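Local coordinates for Slr0280 protein (Synechocystis sp., PDB 5H3K) that is of unknown function but carries a domain of the phosphodiester glycosidase (NAGPA) family, consistent with, though not proof of, hydrolysis of a sugar phosphodiester, at residues A[419-425]-A[450-456]; A[426-432]-A[443-449]; A[360-366]-A[403-407]. Numbering follows the deposited sequence.

Following the chain from the N terminus, contact 3 comes first: 360-366, on strand 359-362, is met by 403-407, closing a loop that contains strands 369-373, 379-392 and most of 397-403. Contact 1 then opens at 419-425 and closes at 450-456. Nested inside it is contact 2, the base of the hairpin of strands 430-436 and 439-446. Contacts 1 and 2 have centres about 11 Å apart and are joined by a probable hydrogen bond, Tyr423 OH to Glu430 OE2 at 2.6 Å. Contact 3, in series with both, meets them where Trp419 CZ3 lies 3.3 Å from Asn404 O and Leu426 CD1 3.8 Å from Ser405 O. Contacts 2 and 3 reach the same mixed sheet; contact 1 is a separate two-stranded ribbon beside it.

Contact 1: residues A[419-425]-A[450-456]; sequences WGPSYIP and GQQQMPI
Segments 419-425 and 450-456 run antiparallel as a short two-stranded ribbon, strand 422-423 beside strand 454-455, which closes the loop holding the hairpin of strands 430-436 and 439-446. Ser422 faces Pro455 as a non-hydrogen-bonded pair (CA-CA 4.1 Å), and Tyr423 faces Met454 as a hydrogen-bonded pair (CA-CA 5.0 Å). Backbone hydrogen bonds fix this register: Tyr423 N to Met454 O 2.6 Å, Met454 N to Tyr423 O 2.8 Å and Ile456 N to Pro421 O 2.8 Å. Beyond the strands, a weak hydrogen bond joins Gly450 N to Pro425 O at 2.5 Å. The peptide bonds before and after Gly450 are cis. A water bridges Gly420 O (2.9 Å) and Ile456 O (2.8 Å). Gly420, at phi 146° and psi -175°, has a backbone conformation that by itself calls for glycine.

Apolar contacts centre on Ile456 (chi1 m, chi2 t), whose CD1 lies 3.7 Å from Trp419 CD1 and whose CG1 lies 4.2 Å from Tyr423 CB.

Tyr423 and Met454 share one face of the ribbon. Tyr423 (chi1 t) stacks on Tyr415, and its OH is hydrogen-bonded to Glu430 and Arg466. Met454 reaches strands 430-436, 439-446 and 460-466, and Ile456 touches Leu462.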
loop_
_atom_site.group_PDB
_atom_site.type_symbol
_atom_site.label_atom_id
_atom_site.label_comp_id
_atom_site.label_asym_id
_atom_site.label_seq_id
_atom_site.Cartn_x
_atom_site.Cartn_y
_atom_site.Cartn_z
ATOM N N TRP A 419 12.189 14.075 11.933
ATOM C CA TRP A 419 12.976 13.900 10.718
ATOM C C TRP A 419 13.968 12.756 10.870
ATOM O O TRP A 419 14.203 11.990 9.939
ATOM C CB TRP A 419 13.726 15.196 10.401
ATOM C CG TRP A 419 14.558 15.206 9.139
ATOM C CD1 TRP A 419 15.923 15.181 9.050
ATOM C CD2 TRP A 419 14.072 15.287 7.793
ATOM N NE1 TRP A 419 16.314 15.234 7.732
ATOM C CE2 TRP A 419 15.201 15.309 6.946
ATOM C CE3 TRP A 419 12.793 15.346 7.228
ATOM C CZ2 TRP A 419 15.080 15.381 5.549
ATOM C CZ3 TRP A 419 12.682 15.415 5.842
ATOM C CH2 TRP A 419 13.814 15.433 5.022
ATOM N N GLY A 420 14.549 12.651 12.061
ATOM C CA GLY A 420 15.603 11.693 12.328
ATOM C C GLY A 420 16.600 12.279 13.314
ATOM O O GLY A 420 16.384 13.371 13.853
ATOM N N PRO A 421 17.682 11.541 13.580
ATOM C CA PRO A 421 18.756 11.990 14.474
ATOM C C PRO A 421 19.639 13.074 13.860
ATOM O O PRO A 421 20.283 13.805 14.611
ATOM C CB PRO A 421 19.580 10.710 14.693
ATOM C CG PRO A 421 18.601 9.593 14.475
ATOM C CD PRO A 421 17.746 10.090 13.330
ATOM N N SER A 422 19.667 13.194 12.536
ATOM C CA SER A 422 20.551 14.181 11.912
ATOM C C SER A 422 19.958 14.879 10.693
ATOM O O SER A 422 18.955 14.436 10.130
ATOM C CB SER A 422 21.899 13.542 11.546
ATOM O OG SER A 422 21.829 12.887 10.293
ATOM N N TYR A 423 20.586 15.981 10.300
ATOM C CA TYR A 423 20.229 16.683 9.078
ATOM C C TYR A 423 21.456 16.857 8.186
ATOM O O TYR A 423 22.533 17.219 8.661
ATOM C CB TYR A 423 19.604 18.046 9.398
ATOM C CG TYR A 423 19.422 18.908 8.172
ATOM C CD1 TYR A 423 18.420 18.635 7.247
ATOM C CD2 TYR A 423 20.252 19.997 7.931
ATOM C CE1 TYR A 423 18.257 19.416 6.112
ATOM C CE2 TYR A 423 20.092 20.787 6.803
ATOM C CZ TYR A 423 19.092 20.497 5.896
ATOM O OH TYR A 423 18.938 21.281 4.769
ATOM N N ILE A 424 21.297 16.571 6.898
ATOM C CA ILE A 424 22.343 16.813 5.909
ATOM C C ILE A 424 21.827 17.879 4.962
ATOM O O ILE A 424 20.711 17.748 4.451
ATOM C CB ILE A 424 22.645 15.532 5.099
ATOM C CG1 ILE A 424 23.141 14.421 6.017
ATOM C CG2 ILE A 424 23.649 15.819 3.996
ATOM C CD1 ILE A 424 23.286 13.076 5.331
ATOM N N PRO A 425 22.623 18.943 4.717
ATOM C CA PRO A 425 22.083 20.067 3.936
ATOM C C PRO A 425 21.615 19.641 2.549
ATOM O O PRO A 425 22.277 18.830 1.903
ATOM C CB PRO A 425 23.257 21.061 3.849
ATOM C CG PRO A 425 24.466 20.315 4.312
ATOM C CD PRO A 425 23.993 19.205 5.200
ATOM N N GLY A 450 24.475 18.327 0.716
ATOM C CA GLY A 450 25.702 18.026 1.436
ATOM C C GLY A 450 26.106 16.582 1.274
ATOM O O GLY A 450 25.375 15.855 0.608
ATOM N N GLN A 451 27.237 16.137 1.837
ATOM C CA GLN A 451 28.272 16.918 2.562
ATOM C C GLN A 451 27.933 17.486 3.957
ATOM O O GLN A 451 27.179 18.448 4.096
ATOM C CB GLN A 451 29.004 17.938 1.661
ATOM C CG GLN A 451 29.643 17.342 0.388
ATOM C CD GLN A 451 30.859 16.448 0.665
ATOM O OE1 GLN A 451 30.813 15.542 1.503
ATOM N NE2 GLN A 451 31.955 16.704 -0.048
ATOM N N GLN A 452 28.536 16.862 4.967
ATOM C CA GLN A 452 28.337 17.127 6.409
ATOM C C GLN A 452 26.941 16.831 7.005
ATOM O O GLN A 452 25.975 16.557 6.285
ATOM C CB GLN A 452 28.915 18.483 6.860
ATOM C CG GLN A 452 28.028 19.694 6.682
ATOM C CD GLN A 452 28.815 20.990 6.778
ATOM O OE1 GLN A 452 28.490 21.978 6.122
ATOM N NE2 GLN A 452 29.861 20.986 7.596
ATOM N N GLN A 453 26.855 16.868 8.330
ATOM C CA GLN A 453 25.731 16.249 9.022
ATOM C C GLN A 453 25.478 16.833 10.419
ATOM O O GLN A 453 26.168 16.483 11.374
ATOM C CB GLN A 453 26.017 14.752 9.114
ATOM C CG GLN A 453 24.888 13.884 9.606
ATOM C CD GLN A 453 25.144 12.414 9.305
ATOM O OE1 GLN A 453 25.643 12.068 8.230
ATOM N NE2 GLN A 453 24.815 11.545 10.255
ATOM N N MET A 454 24.492 17.723 10.529
ATOM C CA MET A 454 24.108 18.301 11.817
ATOM C C MET A 454 23.274 17.294 12.586
ATOM O O MET A 454 22.280 16.796 12.063
ATOM C CB MET A 454 23.238 19.556 11.629
ATOM C CG MET A 454 23.928 20.842 11.212
ATOM S SD MET A 454 25.197 21.391 12.378
ATOM C CE MET A 454 24.399 21.082 13.944
ATOM N N PRO A 455 23.654 17.001 13.837
ATOM C CA PRO A 455 22.700 16.291 14.689
ATOM C C PRO A 455 21.492 17.193 14.962
ATOM O O PRO A 455 21.650 18.418 15.072
ATOM C CB PRO A 455 23.475 16.072 15.993
ATOM C CG PRO A 455 24.923 16.303 15.642
ATOM C CD PRO A 455 24.924 17.288 14.525
ATOM N N ILE A 456 20.305 16.599 15.026
ATOM C CA ILE A 456 19.113 17.296 15.497
ATOM C C ILE A 456 18.931 16.967 16.977
ATOM O O ILE A 456 18.794 15.795 17.357
ATOM C CB ILE A 456 17.844 16.870 14.713
ATOM C CG1 ILE A 456 18.016 17.115 13.212
ATOM C CG2 ILE A 456 16.629 17.598 15.253
ATOM C CD1 ILE A 456 16.938 16.424 12.336
HETATM O O HOH W 1 16.777 13.988 16.625
#

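Contact 2: residues A[426-432]-A[443-449]; sequences LSDNEQV and QYPLPKA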
loop_
_atom_site.group_PDB
_atom_site.type_symbol
_atom_site.label_atom_id
_atom_site.label_comp_id
_atom_site.label_asym_id
_atom_site.label_seq_id
_atom_site.Cartn_x
_atom_site.Cartn_y
_atom_site.Cartn_z
ATOM N N LEU A 426 20.476 20.173 2.116
ATOM C CA LEU A 426 19.883 19.781 0.843
ATOM C C LEU A 426 20.160 20.812 -0.235
ATOM O O LEU A 426 19.866 20.587 -1.406
ATOM C CB LEU A 426 18.376 19.582 0.998
ATOM C CG LEU A 426 17.882 18.448 1.892
ATOM C CD1 LEU A 426 16.371 18.541 2.084
ATOM C CD2 LEU A 426 18.262 17.102 1.293
ATOM N N SER A 427 20.708 21.956 0.161
ATOM C CA SER A 427 21.094 23.000 -0.788
ATOM C C SER A 427 22.405 23.636 -0.329
ATOM O O SER A 427 22.818 23.444 0.817
ATOM C CB SER A 427 20.006 24.069 -0.924
ATOM O OG SER A 427 19.881 24.857 0.255
ATOM N N ASP A 428 23.068 24.372 -1.219
ATOM C CA ASP A 428 24.306 25.057 -0.852
ATOM C C ASP A 428 24.026 26.330 -0.063
ATOM O O ASP A 428 22.949 26.920 -0.184
ATOM C CB ASP A 428 25.123 25.429 -2.091
ATOM C CG ASP A 428 25.614 24.229 -2.855
ATOM O OD1 ASP A 428 25.990 24.409 -4.036
ATOM O OD2 ASP A 428 25.629 23.117 -2.282
ATOM N N ASN A 429 25.007 26.743 0.738
ATOM C CA ASN A 429 24.975 28.020 1.438
ATOM C C ASN A 429 23.786 28.165 2.390
ATOM O O ASN A 429 23.120 29.200 2.418
ATOM C CB ASN A 429 25.026 29.179 0.433
ATOM C CG ASN A 429 26.222 29.083 -0.503
ATOM O OD1 ASN A 429 27.321 28.722 -0.084
ATOM N ND2 ASN A 429 26.004 29.384 -1.779
ATOM N N GLU A 430 23.519 27.113 3.154
ATOM C CA GLU A 430 22.478 27.171 4.180
ATOM C C GLU A 430 23.069 27.719 5.473
ATOM O O GLU A 430 24.275 27.591 5.710
ATOM C CB GLU A 430 21.884 25.775 4.428
ATOM C CG GLU A 430 21.199 25.196 3.206
ATOM C CD GLU A 430 20.439 23.915 3.491
ATOM O OE1 GLU A 430 19.626 23.527 2.625
ATOM O OE2 GLU A 430 20.641 23.299 4.563
ATOM N N GLN A 431 22.225 28.338 6.298
ATOM C CA GLN A 431 22.604 28.680 7.667
ATOM C C GLN A 431 21.775 27.819 8.611
ATOM O O GLN A 431 20.563 27.681 8.413
ATOM C CB GLN A 431 22.321 30.154 7.951
ATOM C CG GLN A 431 23.402 31.108 7.464
ATOM C CD GLN A 431 24.709 30.951 8.228
ATOM O OE1 GLN A 431 24.747 31.061 9.457
ATOM N NE2 GLN A 431 25.784 30.688 7.504
ATOM N N VAL A 432 22.407 27.243 9.629
ATOM C CA VAL A 432 21.654 26.472 10.617
ATOM C C VAL A 432 21.716 27.115 11.997
ATOM O O VAL A 432 22.777 27.582 12.430
ATOM C CB VAL A 432 22.101 24.984 10.685
ATOM C CG1 VAL A 432 23.579 24.865 11.025
ATOM C CG2 VAL A 432 21.241 24.193 11.706
ATOM N N GLN A 443 25.011 28.623 15.924
ATOM C CA GLN A 443 24.724 28.945 14.525
ATOM C C GLN A 443 25.938 28.536 13.700
ATOM O O GLN A 443 27.074 28.804 14.107
ATOM C CB GLN A 443 24.444 30.441 14.331
ATOM C CG GLN A 443 24.424 30.893 12.861
ATOM C CD GLN A 443 24.187 32.392 12.691
ATOM O OE1 GLN A 443 24.078 33.130 13.670
ATOM N NE2 GLN A 443 24.111 32.847 11.437
ATOM N N TYR A 444 25.704 27.870 12.568
ATOM C CA TYR A 444 26.785 27.453 11.672
ATOM C C TYR A 444 26.378 27.616 10.218
ATOM O O TYR A 444 25.201 27.469 9.878
ATOM C CB TYR A 444 27.131 25.975 11.854
ATOM C CG TYR A 444 27.429 25.527 13.251
ATOM C CD1 TYR A 444 28.631 25.853 13.867
ATOM C CD2 TYR A 444 26.532 24.732 13.943
ATOM C CE1 TYR A 444 28.913 25.421 15.153
ATOM C CE2 TYR A 444 26.804 24.293 15.228
ATOM C CZ TYR A 444 27.995 24.641 15.830
ATOM O OH TYR A 444 28.256 24.196 17.109
ATOM N N PRO A 445 27.361 27.882 9.341
ATOM C CA PRO A 445 27.095 27.808 7.905
ATOM C C PRO A 445 27.155 26.351 7.464
ATOM O O PRO A 445 27.933 25.576 8.026
ATOM C CB PRO A 445 28.262 28.588 7.300
ATOM C CG PRO A 445 29.399 28.330 8.269
ATOM C CD PRO A 445 28.751 28.291 9.631
ATOM N N LEU A 446 26.311 25.975 6.510
ATOM C CA LEU A 446 26.396 24.665 5.875
ATOM C C LEU A 446 26.573 24.949 4.393
ATOM O O LEU A 446 25.584 25.086 3.663
ATOM C CB LEU A 446 25.119 23.854 6.110
ATOM C CG LEU A 446 24.755 23.541 7.554
ATOM C CD1 LEU A 446 23.369 22.877 7.624
ATOM C CD2 LEU A 446 25.815 22.657 8.182
ATOM N N PRO A 447 27.834 25.059 3.942
ATOM C CA PRO A 447 28.085 25.637 2.619
ATOM C C PRO A 447 27.722 24.701 1.473
ATOM O O PRO A 447 27.349 25.180 0.408
ATOM C CB PRO A 447 29.598 25.866 2.631
ATOM C CG PRO A 447 30.120 24.783 3.516
ATOM C CD PRO A 447 29.077 24.601 4.590
ATOM N N LYS A 448 27.826 23.394 1.677
ATOM C CA LYS A 448 27.772 22.498 0.534
ATOM C C LYS A 448 26.866 21.296 0.629
ATOM O O LYS A 448 26.989 20.491 1.541
ATOM C CB LYS A 448 29.180 22.020 0.175
ATOM C CG LYS A 448 29.920 22.982 -0.721
ATOM C CD LYS A 448 31.406 23.002 -0.419
ATOM C CE LYS A 448 32.114 23.933 -1.387
ATOM N NZ LYS A 448 31.368 25.218 -1.554
ATOM N N ALA A 449 25.936 21.240 -0.317
ATOM C CA ALA A 449 25.447 19.997 -0.922
ATOM C C ALA A 449 24.289 19.208 -0.286
ATOM O O ALA A 449 23.162 19.414 -0.741
ATOM C CB ALA A 449 26.617 19.094 -1.414
#
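At the open end of a beta hairpin, strands 430-432 and 443-446 run antiparallel at 157°, their axes 4.6 Å apart. Glu430-Leu446 and Val432-Tyr444 are hydrogen-bonded pairs on either side of the non-hydrogen-bonded pair Gln431-Pro445; Leu446 N to Glu430 O measures 2.7 Å.

Gln431 folds back through two m rotamers (chi1 -82°, chi2 -67°), so that its OE1 accepts from NE2 of the extended Gln443 at 2.7 Å and its NE2 lies 3.3 Å from Pro445 CB. On the other face, Val432 (chi1 p) sets CG1 3.8 Å from Tyr444 CB, near the edge of that ring, and 3.9 Å from Leu446 CG. Just before strand 430-432 begins and after 443-446 ends, the m rotamer of Asp428 brings OD2 to Ala449 N at 2.7 Å, while Asn429 N donates to Pro447 O at 2.8 Å.

Glu430 (chi1 m, chi2 t) turns its carboxylate back along its own segment: OE1 accepts from Ser427 OG at 2.7 Å. The same group forms a salt bridge with Arg466 and a hydrogen bond with Tyr423 OH. The chemistry thus implies a buried carboxylate set within the otherwise apolar face of Val432 and Leu446, its charge balanced by arginine, with amide pairing on the face of Gln431 and Pro445.

Contact 3: residues A[360-366]-A[403-407]; sequences WRSGPIL and LNSGY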
loop_
_atom_site.group_PDB
_atom_site.type_symbol
_atom_site.label_atom_id
_atom_site.label_comp_id
_atom_site.label_asym_id
_atom_site.label_seq_id
_atom_site.Cartn_x
_atom_site.Cartn_y
_atom_site.Cartn_z
ATOM N N TRP A 360 4.079 15.766 13.494
ATOM C CA TRP A 360 4.319 15.989 12.069
ATOM C C TRP A 360 5.599 15.326 11.590
ATOM O O TRP A 360 6.706 15.746 11.934
ATOM C CB TRP A 360 4.339 17.491 11.770
ATOM C CG TRP A 360 2.966 18.065 11.867
ATOM C CD1 TRP A 360 2.268 18.331 13.009
ATOM C CD2 TRP A 360 2.099 18.403 10.775
ATOM N NE1 TRP A 360 1.018 18.825 12.693
ATOM C CE2 TRP A 360 0.892 18.882 11.330
ATOM C CE3 TRP A 360 2.226 18.341 9.385
ATOM C CZ2 TRP A 360 -0.187 19.306 10.534
ATOM C CZ3 TRP A 360 1.160 18.770 8.599
ATOM C CH2 TRP A 360 -0.022 19.249 9.172
ATOM N N ARG A 361 5.438 14.280 10.796
ATOM C CA ARG A 361 6.575 13.549 10.252
ATOM C C ARG A 361 7.141 14.276 9.029
ATOM O O ARG A 361 8.345 14.233 8.776
ATOM C CB ARG A 361 6.152 12.133 9.873
ATOM C CG ARG A 361 5.585 11.309 11.034
ATOM C CD ARG A 361 6.673 10.825 11.994
ATOM N NE ARG A 361 7.771 10.116 11.327
ATOM C CZ ARG A 361 7.850 8.790 11.187
ATOM N NH1 ARG A 361 6.880 7.997 11.641
ATOM N NH2 ARG A 361 8.901 8.248 10.574
ATOM N N SER A 362 6.265 14.935 8.272
ATOM C CA SER A 362 6.665 15.667 7.077
ATOM C C SER A 362 5.660 16.785 6.827
ATOM O O SER A 362 4.472 16.592 7.024
ATOM C CB SER A 362 6.718 14.717 5.885
ATOM O OG SER A 362 7.321 15.372 4.777
ATOM N N GLY A 363 6.119 17.966 6.439
ATOM C CA GLY A 363 5.199 19.084 6.298
ATOM C C GLY A 363 4.549 19.166 4.927
ATOM O O GLY A 363 5.067 18.598 3.961
ATOM N N PRO A 364 3.430 19.907 4.823
ATOM C CA PRO A 364 2.726 20.092 3.549
ATOM C C PRO A 364 3.563 20.943 2.596
ATOM O O PRO A 364 4.350 21.804 3.039
ATOM C CB PRO A 364 1.462 20.881 3.943
ATOM C CG PRO A 364 1.463 20.955 5.457
ATOM C CD PRO A 364 2.896 20.797 5.867
ATOM N N ILE A 365 3.408 20.703 1.300
ATOM C CA ILE A 365 4.025 21.572 0.298
ATOM C C ILE A 365 3.051 21.941 -0.821
ATOM O O ILE A 365 2.098 21.193 -1.097
ATOM C CB ILE A 365 5.309 20.951 -0.324
ATOM C CG1 ILE A 365 4.976 19.721 -1.179
ATOM C CG2 ILE A 365 6.352 20.612 0.751
ATOM C CD1 ILE A 365 6.146 19.248 -2.038
ATOM N N LEU A 366 3.289 23.108 -1.435
ATOM C CA LEU A 366 2.632 23.541 -2.675
ATOM C C LEU A 366 1.098 23.630 -2.604
ATOM O O LEU A 366 0.423 23.522 -3.617
ATOM C CB LEU A 366 3.076 22.652 -3.842
ATOM C CG LEU A 366 4.553 22.835 -4.194
ATOM C CD1 LEU A 366 5.048 21.702 -5.103
ATOM C CD2 LEU A 366 4.749 24.195 -4.858
ATOM N N LEU A 403 8.595 22.262 6.919
ATOM C CA LEU A 403 8.824 21.505 8.141
ATOM C C LEU A 403 9.126 20.074 7.756
ATOM O O LEU A 403 8.338 19.458 7.032
ATOM C CB LEU A 403 7.561 21.548 9.010
ATOM C CG LEU A 403 7.517 20.643 10.250
ATOM C CD1 LEU A 403 8.625 21.044 11.221
ATOM C CD2 LEU A 403 6.131 20.724 10.927
ATOM N N ASN A 404 10.253 19.548 8.225
ATOM C CA ASN A 404 10.601 18.151 7.992
ATOM C C ASN A 404 10.363 17.711 6.546
ATOM O O ASN A 404 9.714 16.693 6.301
ATOM C CB ASN A 404 9.820 17.248 8.957
ATOM C CG ASN A 404 10.277 17.421 10.398
ATOM O OD1 ASN A 404 11.400 17.850 10.634
ATOM N ND2 ASN A 404 9.416 17.098 11.359
ATOM N N SER A 405 10.884 18.476 5.591
ATOM C CA SER A 405 10.567 18.229 4.186
ATOM C C SER A 405 11.794 18.065 3.294
ATOM O O SER A 405 12.818 18.736 3.480
ATOM C CB SER A 405 9.677 19.361 3.641
ATOM O OG SER A 405 9.325 19.144 2.271
ATOM N N GLY A 406 11.679 17.179 2.311
ATOM C CA GLY A 406 12.683 17.070 1.264
ATOM C C GLY A 406 12.527 18.132 0.195
ATOM O O GLY A 406 13.333 18.203 -0.748
ATOM N N TYR A 407 11.498 18.973 0.326
ATOM C CA TYR A 407 11.243 20.000 -0.677
ATOM C C TYR A 407 12.066 21.278 -0.436
ATOM O O TYR A 407 11.954 21.932 0.603
ATOM C CB TYR A 407 9.746 20.310 -0.749
ATOM C CG TYR A 407 9.367 21.302 -1.831
ATOM C CD1 TYR A 407 9.587 21.017 -3.174
ATOM C CD2 TYR A 407 8.770 22.503 -1.504
ATOM C CE1 TYR A 407 9.236 21.929 -4.170
ATOM C CE2 TYR A 407 8.401 23.418 -2.495
ATOM C CZ TYR A 407 8.643 23.123 -3.822
ATOM O OH TYR A 407 8.285 24.035 -4.798
HETATM O O HOH W 2 7.223 17.450 3.056
HETATM O O HOH W 3 6.138 22.157 5.310
#
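Tyr407 and Ile365 make the apolar centre of this contact, which joins the end of strand 359-362, with its classic beta bulge where Arg361 and Ser362 both face Val354, and the chain after it to the end of strand 397-403 and the loop that follows. Ile365 CD1 stands 4.2 Å from the centroid of the Tyr407 ring and 25° off its normal, a CH-pi contact over the face. Ile365 CG2 also lies 3.7 Å from Tyr407 CB. A separate apolar touch, Trp360 CB to Leu403 CD2 at 3.8 Å, marks the other end; the Trp360 ring stacks on Trp355.

Between these ends the backbones close up at Gly363, where a CB would fall only 2.6 Å from Leu403 O. Gly363 N gives Leu403 O a weak hydrogen bond of 2.7 Å. Asn404 ND2 donates to Trp360 O at 3.1 Å, while its OD1 accepts from Thr416 N, linking both segments to the chain after strand 411-415. One water bridges Pro364 O and Leu403 N, each at 2.9 Å; a second joins Ser362 OG (2.7 Å), itself also hydrogen-bonded to Gly352 O, with Gly363 O (2.6 Å) and Ser405 OG (2.8 Å). The same Ser405 OG accepts from Tyr407 N at 2.9 Å, completing an ST turn.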